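Local coordinates for conserved hypothetical exported protein (Bacteroides fragilis, PDB 4JJA), which is of unproven function but may, like its NamZ relatives, cleave N-acetylmuramic acid residues from peptidoglycan, at residues A[28-32]-A[108-112]; A[116-120]-A[217-221]; A[123-127]-A[180-184]; A[139-144]-A[172-177]. All coordinates share one frame; numbering follows the deposited sequence.

Interaction 1: A[28-32]-A[108-112]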
loop_
_atom_site.group_PDB
_atom_site.type_symbol
_atom_site.label_atom_id
_atom_site.label_comp_id
_atom_site.label_asym_id
_atom_site.label_seq_id
_atom_site.Cartn_x
_atom_site.Cartn_y
_atom_site.Cartn_z
ATOM N N PHE A 28 2.571 15.805 1.687
ATOM C CA PHE A 28 3.075 14.442 1.699
ATOM C C PHE A 28 2.563 13.790 0.451
ATOM O O PHE A 28 1.350 13.590 0.288
ATOM C CB PHE A 28 2.631 13.681 2.933
ATOM C CG PHE A 28 2.965 12.200 2.910
ATOM C CD1 PHE A 28 4.260 11.781 2.897
ATOM C CD2 PHE A 28 1.973 11.239 2.935
ATOM C CE1 PHE A 28 4.569 10.404 2.899
ATOM C CE2 PHE A 28 2.252 9.900 2.920
ATOM C CZ PHE A 28 3.533 9.481 2.896
ATOM N N SER A 29 3.471 13.464 -0.449
ATOM C CA SER A 29 3.109 12.922 -1.740
ATOM C C SER A 29 4.326 12.309 -2.419
ATOM O O SER A 29 5.400 12.227 -1.831
ATOM C CB SER A 29 2.513 14.052 -2.606
ATOM O OG SER A 29 1.924 13.598 -3.806
ATOM N N ASN A 30 4.084 11.862 -3.651
ATOM C CA ASN A 30 5.138 11.358 -4.523
ATOM C C ASN A 30 4.694 11.601 -5.956
ATOM O O ASN A 30 3.780 12.388 -6.204
ATOM C CB ASN A 30 5.506 9.891 -4.199
ATOM C CG ASN A 30 4.413 8.913 -4.534
ATOM O OD1 ASN A 30 3.382 9.295 -5.094
ATOM N ND2 ASN A 30 4.651 7.629 -4.204
ATOM N N HIS A 31 5.271 10.871 -6.905
ATOM C CA HIS A 31 4.953 11.078 -8.288
ATOM C C HIS A 31 3.517 10.754 -8.672
ATOM O O HIS A 31 3.102 11.099 -9.763
ATOM C CB HIS A 31 5.909 10.231 -9.164
ATOM C CG HIS A 31 5.681 8.774 -9.005
ATOM N ND1 HIS A 31 5.979 8.101 -7.844
ATOM C CD2 HIS A 31 5.050 7.892 -9.814
ATOM C CE1 HIS A 31 5.562 6.848 -7.961
ATOM N NE2 HIS A 31 5.004 6.700 -9.148
ATOM N N THR A 32 2.787 10.054 -7.800
ATOM C CA THR A 32 1.390 9.750 -8.108
ATOM C C THR A 32 0.437 10.898 -7.771
ATOM O O THR A 32 -0.734 10.824 -8.142
ATOM C CB THR A 32 0.894 8.489 -7.356
ATOM O OG1 THR A 32 0.909 8.738 -5.924
ATOM C CG2 THR A 32 1.748 7.261 -7.721
ATOM N N ASP A 108 -1.655 13.568 -0.272
ATOM C CA ASP A 108 -2.205 13.270 -1.604
ATOM C C ASP A 108 -1.313 12.250 -2.273
ATOM O O ASP A 108 -0.323 12.608 -2.885
ATOM C CB ASP A 108 -2.378 14.519 -2.497
ATOM C CG ASP A 108 -3.134 14.203 -3.808
ATOM O OD1 ASP A 108 -4.084 13.339 -3.811
ATOM O OD2 ASP A 108 -2.774 14.803 -4.875
ATOM N N ILE A 109 -1.687 10.981 -2.170
ATOM C CA ILE A 109 -0.784 9.941 -2.608
ATOM C C ILE A 109 -1.594 8.724 -2.934
ATOM O O ILE A 109 -2.588 8.457 -2.250
ATOM C CB ILE A 109 0.318 9.654 -1.539
ATOM C CG1 ILE A 109 1.509 8.875 -2.132
ATOM C CG2 ILE A 109 -0.245 8.994 -0.255
ATOM C CD1 ILE A 109 2.704 8.861 -1.192
ATOM N N GLN A 110 -1.158 7.982 -3.947
ATOM C CA GLN A 110 -1.888 6.782 -4.407
ATOM C C GLN A 110 -1.329 5.524 -3.748
ATOM O O GLN A 110 -0.183 5.129 -3.999
ATOM C CB GLN A 110 -1.836 6.657 -5.933
ATOM C CG GLN A 110 -2.629 5.474 -6.455
ATOM C CD GLN A 110 -4.114 5.596 -6.137
ATOM O OE1 GLN A 110 -4.781 6.498 -6.629
ATOM N NE2 GLN A 110 -4.631 4.700 -5.309
ATOM N N ASP A 111 -2.194 4.847 -2.969
ATOM C CA ASP A 111 -1.917 3.635 -2.242
ATOM C C ASP A 111 -2.438 2.405 -3.016
ATOM O O ASP A 111 -3.226 2.543 -3.958
ATOM C CB ASP A 111 -2.673 3.739 -0.865
ATOM C CG ASP A 111 -2.440 2.582 0.010
ATOM O OD1 ASP A 111 -1.272 2.180 0.148
ATOM O OD2 ASP A 111 -3.446 2.029 0.543
ATOM N N VAL A 112 -2.109 1.186 -2.558
ATOM C CA VAL A 112 -2.627 -0.046 -3.171
ATOM C C VAL A 112 -3.432 -0.949 -2.243
ATOM O O VAL A 112 -3.907 -1.981 -2.659
ATOM C CB VAL A 112 -1.520 -0.843 -3.887
ATOM C CG1 VAL A 112 -0.838 0.032 -4.970
ATOM C CG2 VAL A 112 -0.508 -1.337 -2.919
HETATM O O HOH W 1 2.461 5.644 -5.039
#
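Where strands 24-28 and 104-107 of the parallel, Rossmann-like sheet run out at their C-terminal ends, the loops that follow stay side by side, and Phe28 O still accepts from Asp108 N (3.1 Å) as in the sheet. One residue on, a side chain takes over: Ser29 OG, a short hydroxyl standing in for a backbone partner, donates to Asp108 O at 2.6 Å, coming in nearly along the C=O axis, and also bonds His39. Further along, Gln110 N donates to Thr32 OG1 (3.0 Å). That hydroxyl in turn donates to Asn30 OD1 at 2.7 Å, in the carbonyl plane, while Thr32 N reaches the same oxygen from above that plane, closing an Asx turn. Ile109 packs among these bonds. It crosses the Asn30 amide at about a right angle, CG1 (anti to the backbone N, chi1 -163°) 3.5 Å from Asn30 OD1, and its other branch, CG2, meets Phe28 CE2 at 4.1 Å. Asn30 ND2 bonds Glu58 and, through a water, Gln110 O. Two donors on OD1 and partners on ND2 fix the rotation of the Asn30 amide, so this buried loop pair is held by directional polar bonds around one aliphatic side chain.

Interaction 2: A[116-120]-A[217-221]. With GOL (glycerol), chain D.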
loop_
_atom_site.group_PDB
_atom_site.type_symbol
_atom_site.label_atom_id
_atom_site.label_comp_id
_atom_site.label_asym_id
_atom_site.label_seq_id
_atom_site.Cartn_x
_atom_site.Cartn_y
_atom_site.Cartn_z
ATOM N N PHE A 116 1.289 -4.413 4.068
ATOM C CA PHE A 116 2.716 -4.435 3.861
ATOM C C PHE A 116 3.186 -3.486 2.777
ATOM O O PHE A 116 4.380 -3.477 2.441
ATOM C CB PHE A 116 3.263 -5.861 3.693
ATOM C CG PHE A 116 2.450 -6.775 2.829
ATOM C CD1 PHE A 116 2.297 -6.527 1.468
ATOM C CD2 PHE A 116 1.861 -7.911 3.366
ATOM C CE1 PHE A 116 1.562 -7.394 0.646
ATOM C CE2 PHE A 116 1.132 -8.772 2.552
ATOM C CZ PHE A 116 0.967 -8.503 1.205
ATOM N N TYR A 117 2.288 -2.598 2.294
ATOM C CA TYR A 117 2.646 -1.470 1.420
ATOM C C TYR A 117 2.552 -0.251 2.319
ATOM O O TYR A 117 1.466 0.077 2.784
ATOM C CB TYR A 117 1.697 -1.407 0.258
ATOM C CG TYR A 117 2.170 -0.480 -0.854
ATOM C CD1 TYR A 117 2.942 -0.972 -1.876
ATOM C CD2 TYR A 117 1.765 0.843 -0.932
ATOM C CE1 TYR A 117 3.362 -0.204 -2.912
ATOM C CE2 TYR A 117 2.177 1.666 -1.964
ATOM C CZ TYR A 117 2.985 1.127 -2.963
ATOM O OH TYR A 117 3.363 1.965 -3.991
ATOM N N THR A 118 3.697 0.430 2.484
ATOM C CA THR A 118 4.030 1.202 3.705
ATOM C C THR A 118 3.719 2.663 3.788
ATOM O O THR A 118 4.049 3.303 4.783
ATOM C CB THR A 118 5.554 1.097 4.057
ATOM O OG1 THR A 118 6.367 1.711 3.052
ATOM C CG2 THR A 118 5.945 -0.360 4.224
ATOM N N TYR A 119 3.076 3.218 2.781
ATOM C CA TYR A 119 2.773 4.664 2.832
ATOM C C TYR A 119 1.911 5.028 4.042
ATOM O O TYR A 119 2.103 6.081 4.617
ATOM C CB TYR A 119 2.058 5.168 1.587
ATOM C CG TYR A 119 2.828 5.095 0.306
ATOM C CD1 TYR A 119 4.218 4.964 0.296
ATOM C CD2 TYR A 119 2.154 5.165 -0.903
ATOM C CE1 TYR A 119 4.916 4.909 -0.936
ATOM C CE2 TYR A 119 2.838 5.116 -2.094
ATOM C CZ TYR A 119 4.211 4.965 -2.090
ATOM O OH TYR A 119 4.921 4.916 -3.294
ATOM N N TYR A 120 0.990 4.159 4.474
ATOM C CA TYR A 120 0.178 4.508 5.612
ATOM C C TYR A 120 1.021 4.613 6.896
ATOM O O TYR A 120 0.624 5.295 7.850
ATOM C CB TYR A 120 -1.024 3.547 5.820
ATOM C CG TYR A 120 -0.639 2.187 6.364
ATOM C CD1 TYR A 120 -0.561 1.935 7.711
ATOM C CD2 TYR A 120 -0.288 1.176 5.509
ATOM C CE1 TYR A 120 -0.159 0.706 8.219
ATOM C CE2 TYR A 120 0.141 -0.055 5.971
ATOM C CZ TYR A 120 0.215 -0.302 7.333
ATOM O OH TYR A 120 0.646 -1.507 7.841
ATOM N N PRO A 217 2.237 2.926 -9.006
ATOM C CA PRO A 217 2.543 3.426 -7.676
ATOM C C PRO A 217 3.934 3.083 -7.174
ATOM O O PRO A 217 4.480 3.793 -6.353
ATOM C CB PRO A 217 1.448 2.783 -6.815
ATOM C CG PRO A 217 1.080 1.513 -7.586
ATOM C CD PRO A 217 1.185 1.883 -8.999
ATOM N N SER A 218 4.473 1.982 -7.684
ATOM C CA SER A 218 5.837 1.513 -7.466
ATOM C C SER A 218 6.295 0.918 -8.784
ATOM O O SER A 218 5.472 0.442 -9.553
ATOM C CB SER A 218 5.902 0.359 -6.452
ATOM O OG SER A 218 5.416 0.706 -5.215
ATOM N N PRO A 219 7.612 0.873 -9.055
ATOM C CA PRO A 219 8.032 0.436 -10.407
ATOM C C PRO A 219 7.564 -0.992 -10.767
ATOM O O PRO A 219 7.243 -1.288 -11.915
ATOM C CB PRO A 219 9.540 0.540 -10.333
ATOM C CG PRO A 219 9.757 1.739 -9.407
ATOM C CD PRO A 219 8.702 1.569 -8.349
ATOM N N ASN A 220 7.594 -1.887 -9.777
ATOM C CA ASN A 220 7.253 -3.302 -9.994
ATOM C C ASN A 220 5.775 -3.618 -9.769
ATOM O O ASN A 220 5.406 -4.772 -9.724
ATOM C CB ASN A 220 8.205 -4.246 -9.217
ATOM C CG ASN A 220 9.570 -4.238 -9.834
ATOM O OD1 ASN A 220 9.750 -4.745 -10.921
ATOM N ND2 ASN A 220 10.516 -3.575 -9.192
ATOM N N LEU A 221 4.942 -2.585 -9.709
ATOM C CA LEU A 221 3.479 -2.723 -9.799
ATOM C C LEU A 221 3.021 -1.986 -11.042
ATOM O O LEU A 221 2.383 -0.922 -10.981
ATOM C CB LEU A 221 2.791 -2.192 -8.521
ATOM C CG LEU A 221 3.058 -3.004 -7.262
ATOM C CD1 LEU A 221 2.456 -2.290 -6.050
ATOM C CD2 LEU A 221 2.482 -4.418 -7.404
HETATM C C1 GOL D . 6.722 1.824 -2.218
HETATM O O1 GOL D . 7.407 1.624 -3.448
HETATM C C2 GOL D . 6.800 0.612 -1.288
HETATM O O2 GOL D . 8.067 0.553 -0.677
HETATM C C3 GOL D . 5.804 0.837 -0.168
HETATM O O3 GOL D . 5.816 -0.184 0.816
#
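A type I beta turn, Ser218 to Leu221, faces the loop that leads into helix 119-132, and Tyr117 spans the distance between them. The polar link is a single hydrogen bond across the contact, Tyr117 OH with Ser218 OG at 2.7 Å; the serine oxygen lies at the ring's edge, near its plane. Tyrosine suits this place because its long, rigid ring carries a hydroxyl across a separation of 9.9 Å between Tyr117 CA and Ser218 CA. The ring is sent that way by CG lying anti to the backbone N (chi1 -167°). Apolar contacts flank the hydroxyl end: Leu221 CD1 touches Tyr117 CE1 at 3.9 Å and Pro217 CB lies 4.5 Å from Tyr117 CZ, both obliquely to the ring. Within the loop the two tyrosines also pack, Tyr117 CE2 standing over a face of the Tyr119 ring near its rim. A glycerol, probably from the crystallisation liquor, lies against the two tyrosines. Its O3 accepts from Thr118 N, while O1 bonds Ser218 OG, so the ligand bridges the same two loops as Tyr117. The carbon bearing O3, glycerol C3, sits 3.7 Å above the Tyr117 ring, over its centre.

Interaction 3: A[123-127]-A[180-184]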
loop_
_atom_site.group_PDB
_atom_site.type_symbol
_atom_site.label_atom_id
_atom_site.label_comp_id
_atom_site.label_asym_id
_atom_site.label_seq_id
_atom_site.Cartn_x
_atom_site.Cartn_y
_atom_site.Cartn_z
HETATM N N MSE A 123 2.249 7.952 6.919
HETATM C CA MSE A 123 1.148 8.825 7.234
HETATM C C MSE A 123 0.889 8.833 8.740
HETATM O O MSE A 123 0.679 9.882 9.304
HETATM C CB MSE A 123 -0.113 8.350 6.512
HETATM C CG MSE A 123 -1.329 9.252 6.770
HETATM SE SE MSE A 123 -2.919 8.759 5.882
HETATM C CE MSE A 123 -3.327 7.238 6.945
ATOM N N VAL A 124 0.926 7.665 9.382
ATOM C CA VAL A 124 0.735 7.580 10.830
ATOM C C VAL A 124 1.826 8.360 11.579
ATOM O O VAL A 124 1.517 9.048 12.568
ATOM C CB VAL A 124 0.651 6.127 11.334
ATOM C CG1 VAL A 124 0.716 6.055 12.851
ATOM C CG2 VAL A 124 -0.613 5.508 10.817
ATOM N N ARG A 125 3.069 8.274 11.103
ATOM C CA ARG A 125 4.197 9.052 11.656
ATOM C C ARG A 125 3.892 10.557 11.591
ATOM O O ARG A 125 4.109 11.319 12.534
ATOM C CB ARG A 125 5.475 8.725 10.851
ATOM C CG ARG A 125 6.802 9.195 11.446
ATOM C CD ARG A 125 7.455 8.041 12.238
ATOM N NE ARG A 125 8.182 7.130 11.359
ATOM C CZ ARG A 125 8.157 5.799 11.447
ATOM N NH1 ARG A 125 7.423 5.200 12.380
ATOM N NH2 ARG A 125 8.858 5.067 10.592
ATOM N N LEU A 126 3.407 10.999 10.434
ATOM C CA LEU A 126 3.090 12.391 10.242
ATOM C C LEU A 126 1.879 12.823 11.072
ATOM O O LEU A 126 1.862 13.949 11.596
ATOM C CB LEU A 126 2.849 12.630 8.770
ATOM C CG LEU A 126 4.109 12.580 7.906
ATOM C CD1 LEU A 126 3.714 12.509 6.433
ATOM C CD2 LEU A 126 4.988 13.823 8.197
HETATM N N MSE A 127 0.897 11.942 11.232
HETATM C CA MSE A 127 -0.231 12.237 12.106
HETATM C C MSE A 127 0.227 12.420 13.542
HETATM O O MSE A 127 -0.276 13.296 14.248
HETATM C CB MSE A 127 -1.277 11.118 12.049
HETATM C CG MSE A 127 -2.053 11.097 10.740
HETATM SE SE MSE A 127 -3.248 9.567 10.648
HETATM C CE MSE A 127 -4.479 10.139 11.992
ATOM N N ALA A 180 -7.069 6.968 8.171
ATOM C CA ALA A 180 -6.662 8.040 9.073
ATOM C C ALA A 180 -7.712 8.243 10.141
ATOM O O ALA A 180 -7.375 8.431 11.341
ATOM C CB ALA A 180 -6.413 9.320 8.328
ATOM N N LEU A 181 -8.980 8.272 9.745
ATOM C CA LEU A 181 -10.052 8.429 10.709
ATOM C C LEU A 181 -10.058 7.307 11.742
ATOM O O LEU A 181 -10.305 7.538 12.945
ATOM C CB LEU A 181 -11.408 8.562 9.996
ATOM C CG LEU A 181 -11.578 9.779 9.064
ATOM C CD1 LEU A 181 -12.915 9.753 8.319
ATOM C CD2 LEU A 181 -11.394 11.114 9.824
HETATM N N MSE A 182 -9.816 6.085 11.286
HETATM C CA MSE A 182 -9.738 4.937 12.186
HETATM C C MSE A 182 -8.563 5.018 13.122
HETATM O O MSE A 182 -8.692 4.701 14.309
HETATM C CB MSE A 182 -9.741 3.631 11.401
HETATM C CG MSE A 182 -9.767 2.408 12.277
HETATM SE SE MSE A 182 -10.115 0.828 11.164
HETATM C CE MSE A 182 -10.812 -0.314 12.595
ATOM N N VAL A 183 -7.396 5.433 12.641
ATOM C CA VAL A 183 -6.240 5.618 13.502
ATOM C C VAL A 183 -6.553 6.584 14.642
ATOM O O VAL A 183 -6.194 6.306 15.784
ATOM C CB VAL A 183 -5.057 6.137 12.642
ATOM C CG1 VAL A 183 -3.950 6.728 13.493
ATOM C CG2 VAL A 183 -4.565 5.019 11.711
ATOM N N ASN A 184 -7.270 7.659 14.354
ATOM C CA ASN A 184 -7.687 8.574 15.403
ATOM C C ASN A 184 -8.639 7.867 16.336
ATOM O O ASN A 184 -8.401 7.886 17.551
ATOM C CB ASN A 184 -8.316 9.837 14.822
ATOM C CG ASN A 184 -7.309 10.927 14.506
ATOM O OD1 ASN A 184 -6.181 10.975 15.013
ATOM N ND2 ASN A 184 -7.746 11.845 13.651
#
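Met127 and Ala180 form the close-packed centre of a contact between helix 119-132 and helix 176-185, two helices of the Rossmann-like domain whose local axes cross at -52° and approach to 11.1 Å. That separation is wide for a helix pair, and long side chains bridge it. The two methionines, both present as selenomethionine in the crystal, supply the reach. Met127 extends from its helix and then bends at its last torsion (chi3 69°), which turns CE along the facing helix. Its SE lies 3.9 Å from Ala180 CB. CE comes to 3.4 Å from Ala180 O and 3.8 Å from Val183 CG1. The amide of Asn184 crosses Met127 at a slant, OD1 3.6 Å from CE, and bonds Cys195 O through ND2. Met123 meets Ala180 from a second direction, its CE at 4.0 Å from Ala180 CB. Alanine suits the position because its small methyl lies against both Met127 SE and Met123 CE. On the sheet side, Ile137 and Val197 lie against Met127, and Ile139 against Ala180.

The other margin is looser. There Val124, partly exposed, offers only its CG2 to Val183 CG2 at 4.1 Å, the two branches meeting obliquely. The interface between the segments is therefore made by dispersion forces, with long, flexible methionine chains fitted against a small residue and a branched one.

Interaction 4: A[139-144]-A[172-177]; sequences ILDRPN and HGMTLG
Asp141 grips the start of helix 176-185 with both carboxylate oxygens. Its OD2 accepts from Thr175 OG1 at 2.7 Å, using the syn lone pair, while OD1 takes the N-H of Gly177 at 2.9 Å, also on the syn side but 33° out of the carboxylate plane. Tyr368 OH adds a second partner to OD2. Thr175 is the N-cap residue: its OG1, set between the backbone N and the carbonyl carbon (chi1 71°), caps a backbone N of the first turn, and Glu178 OE1 accepts from Thr175 N in return, a capping box. An aspartate suits this place: its negative charge would be favoured by the helix N-terminus, and its two oxygens can serve two donors.

Asn144 makes a less well directed link. Its ND2 donates to Met174 O at 2.9 Å, but from above the carbonyl plane and with a bent N-H angle of 132°. OD1 of the same amide bonds Asn146 N. Waters complete the polar layer: one joins Arg142 O to Leu176 N, and another accepts from both Asn144 ND2 and Gly173 N. His172 ND1 accepts from Met174 N nearly in its ring plane, within the turn in which Gly173 adopts a positive phi.

Packing continues at Gly177, where Ile139 CG2 lies 4.0 Å from the glycine CA; Gly177, without a side chain, lets its N-H come close to Asp141. Thr175 CG2 rests 3.6 Å from Arg142 O. The arrangement is a helix N-terminus held by a loop side chain at the C-terminal end of the parallel sheet, where Rossmann-like folds commonly place their pockets.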
loop_
_atom_site.group_PDB
_atom_site.type_symbol
_atom_site.label_atom_id
_atom_site.label_comp_id
_atom_site.label_asym_id
_atom_site.label_seq_id
_atom_site.Cartn_x
_atom_site.Cartn_y
_atom_site.Cartn_z
ATOM N N ILE A 139 -6.479 15.466 3.968
ATOM C CA ILE A 139 -6.268 14.320 3.091
ATOM C C ILE A 139 -7.149 14.493 1.853
ATOM O O ILE A 139 -8.384 14.614 1.945
ATOM C CB ILE A 139 -6.599 12.988 3.789
ATOM C CG1 ILE A 139 -5.734 12.853 5.071
ATOM C CG2 ILE A 139 -6.430 11.806 2.770
ATOM C CD1 ILE A 139 -6.045 11.634 5.897
ATOM N N LEU A 140 -6.505 14.548 0.688
ATOM C CA LEU A 140 -7.202 14.606 -0.611
ATOM C C LEU A 140 -7.341 13.160 -1.030
ATOM O O LEU A 140 -6.350 12.537 -1.462
ATOM C CB LEU A 140 -6.399 15.472 -1.582
ATOM C CG LEU A 140 -6.165 16.900 -1.119
ATOM C CD1 LEU A 140 -5.306 17.609 -2.172
ATOM C CD2 LEU A 140 -7.467 17.651 -0.792
ATOM N N ASP A 141 -8.503 12.565 -0.804
ATOM C CA ASP A 141 -8.552 11.106 -0.860
ATOM C C ASP A 141 -8.424 10.602 -2.284
ATOM O O ASP A 141 -8.846 11.285 -3.254
ATOM C CB ASP A 141 -9.827 10.578 -0.206
ATOM C CG ASP A 141 -9.651 9.319 0.611
ATOM O OD1 ASP A 141 -8.522 8.957 0.980
ATOM O OD2 ASP A 141 -10.743 8.748 0.948
ATOM N N ARG A 142 -7.850 9.418 -2.425
ATOM C CA ARG A 142 -7.795 8.682 -3.675
ATOM C C ARG A 142 -8.339 7.289 -3.414
ATOM O O ARG A 142 -8.292 6.792 -2.300
ATOM C CB ARG A 142 -6.390 8.609 -4.255
ATOM C CG ARG A 142 -5.867 9.968 -4.708
ATOM C CD ARG A 142 -4.489 9.885 -5.346
ATOM N NE ARG A 142 -4.039 11.252 -5.664
ATOM C CZ ARG A 142 -3.916 11.769 -6.867
ATOM N NH1 ARG A 142 -4.117 11.032 -7.956
ATOM N NH2 ARG A 142 -3.549 13.038 -6.985
ATOM N N PRO A 143 -8.846 6.646 -4.460
ATOM C CA PRO A 143 -9.359 5.296 -4.286
ATOM C C PRO A 143 -8.345 4.284 -3.811
ATOM O O PRO A 143 -7.157 4.453 -4.053
ATOM C CB PRO A 143 -9.858 4.910 -5.701
ATOM C CG PRO A 143 -10.217 6.198 -6.310
ATOM C CD PRO A 143 -9.132 7.138 -5.817
ATOM N N ASN A 144 -8.848 3.250 -3.144
ATOM C CA ASN A 144 -8.067 2.056 -2.882
ATOM C C ASN A 144 -8.392 1.078 -4.002
ATOM O O ASN A 144 -9.542 0.650 -4.098
ATOM C CB ASN A 144 -8.453 1.497 -1.511
ATOM C CG ASN A 144 -7.705 0.238 -1.145
ATOM O OD1 ASN A 144 -7.042 -0.376 -1.994
ATOM N ND2 ASN A 144 -7.872 -0.187 0.119
ATOM N N HIS A 172 -7.007 -4.388 3.847
ATOM C CA HIS A 172 -7.823 -3.678 4.827
ATOM C C HIS A 172 -9.082 -3.043 4.219
ATOM O O HIS A 172 -10.022 -2.713 4.953
ATOM C CB HIS A 172 -6.976 -2.657 5.601
ATOM C CG HIS A 172 -6.225 -1.721 4.717
ATOM N ND1 HIS A 172 -6.851 -0.724 3.994
ATOM C CD2 HIS A 172 -4.894 -1.603 4.485
ATOM C CE1 HIS A 172 -5.917 -0.030 3.359
ATOM N NE2 HIS A 172 -4.725 -0.581 3.605
ATOM N N GLY A 173 -9.080 -2.857 2.894
ATOM C CA GLY A 173 -10.199 -2.355 2.196
ATOM C C GLY A 173 -10.517 -0.883 2.307
ATOM O O GLY A 173 -11.586 -0.472 1.906
HETATM N N MSE A 174 -9.604 -0.078 2.856
HETATM C CA MSE A 174 -9.905 1.296 3.204
HETATM C C MSE A 174 -9.062 2.267 2.395
HETATM O O MSE A 174 -7.956 1.974 1.992
HETATM C CB MSE A 174 -9.616 1.562 4.687
HETATM C CG MSE A 174 -10.418 0.615 5.574
HETATM SE SE MSE A 174 -10.071 0.745 7.485
HETATM C CE MSE A 174 -11.078 2.252 7.776
ATOM N N THR A 175 -9.629 3.433 2.128
ATOM C CA THR A 175 -8.814 4.516 1.609
ATOM C C THR A 175 -7.897 5.098 2.694
ATOM O O THR A 175 -8.139 4.860 3.878
ATOM C CB THR A 175 -9.652 5.645 1.006
ATOM O OG1 THR A 175 -10.317 6.365 2.053
ATOM C CG2 THR A 175 -10.573 5.148 -0.071
ATOM N N LEU A 176 -6.886 5.865 2.306
ATOM C CA LEU A 176 -6.022 6.467 3.320
ATOM C C LEU A 176 -6.814 7.427 4.185
ATOM O O LEU A 176 -6.537 7.529 5.388
ATOM C CB LEU A 176 -4.821 7.132 2.721
ATOM C CG LEU A 176 -3.767 6.279 2.035
ATOM C CD1 LEU A 176 -2.678 7.185 1.392
ATOM C CD2 LEU A 176 -3.161 5.311 3.014
ATOM N N GLY A 177 -7.830 8.113 3.655
ATOM C CA GLY A 177 -8.666 8.968 4.464
ATOM C C GLY A 177 -9.447 8.202 5.502
ATOM O O GLY A 177 -9.538 8.595 6.652
HETATM O O HOH W 2 -6.434 5.613 -0.573
HETATM O O HOH W 3 -7.362 -2.967 0.678
#

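Overall arrangement
All four contacts are largely buried and belong to one Rossmann-like domain. Interactions 1 and 4 lie at the C-terminal ends of neighbouring sheet strands and are rich in directional polar bonds; a salt bridge from Asp108 to Arg142 joins them. Interaction 2 is nearest the chain's centre, touches interaction 1 through Tyr117 and Val112, and combines a single hydrogen bond with a bound glycerol. Interaction 3, farthest from the centre and partly exposed at one margin, is apolar helix packing. It shares helix 119-132 with interaction 2 and helix 176-185 with interaction 4, whose Ile139 packs on Ala180. Polar chemistry thus gathers at the strand ends, and apolar packing beside the sheet.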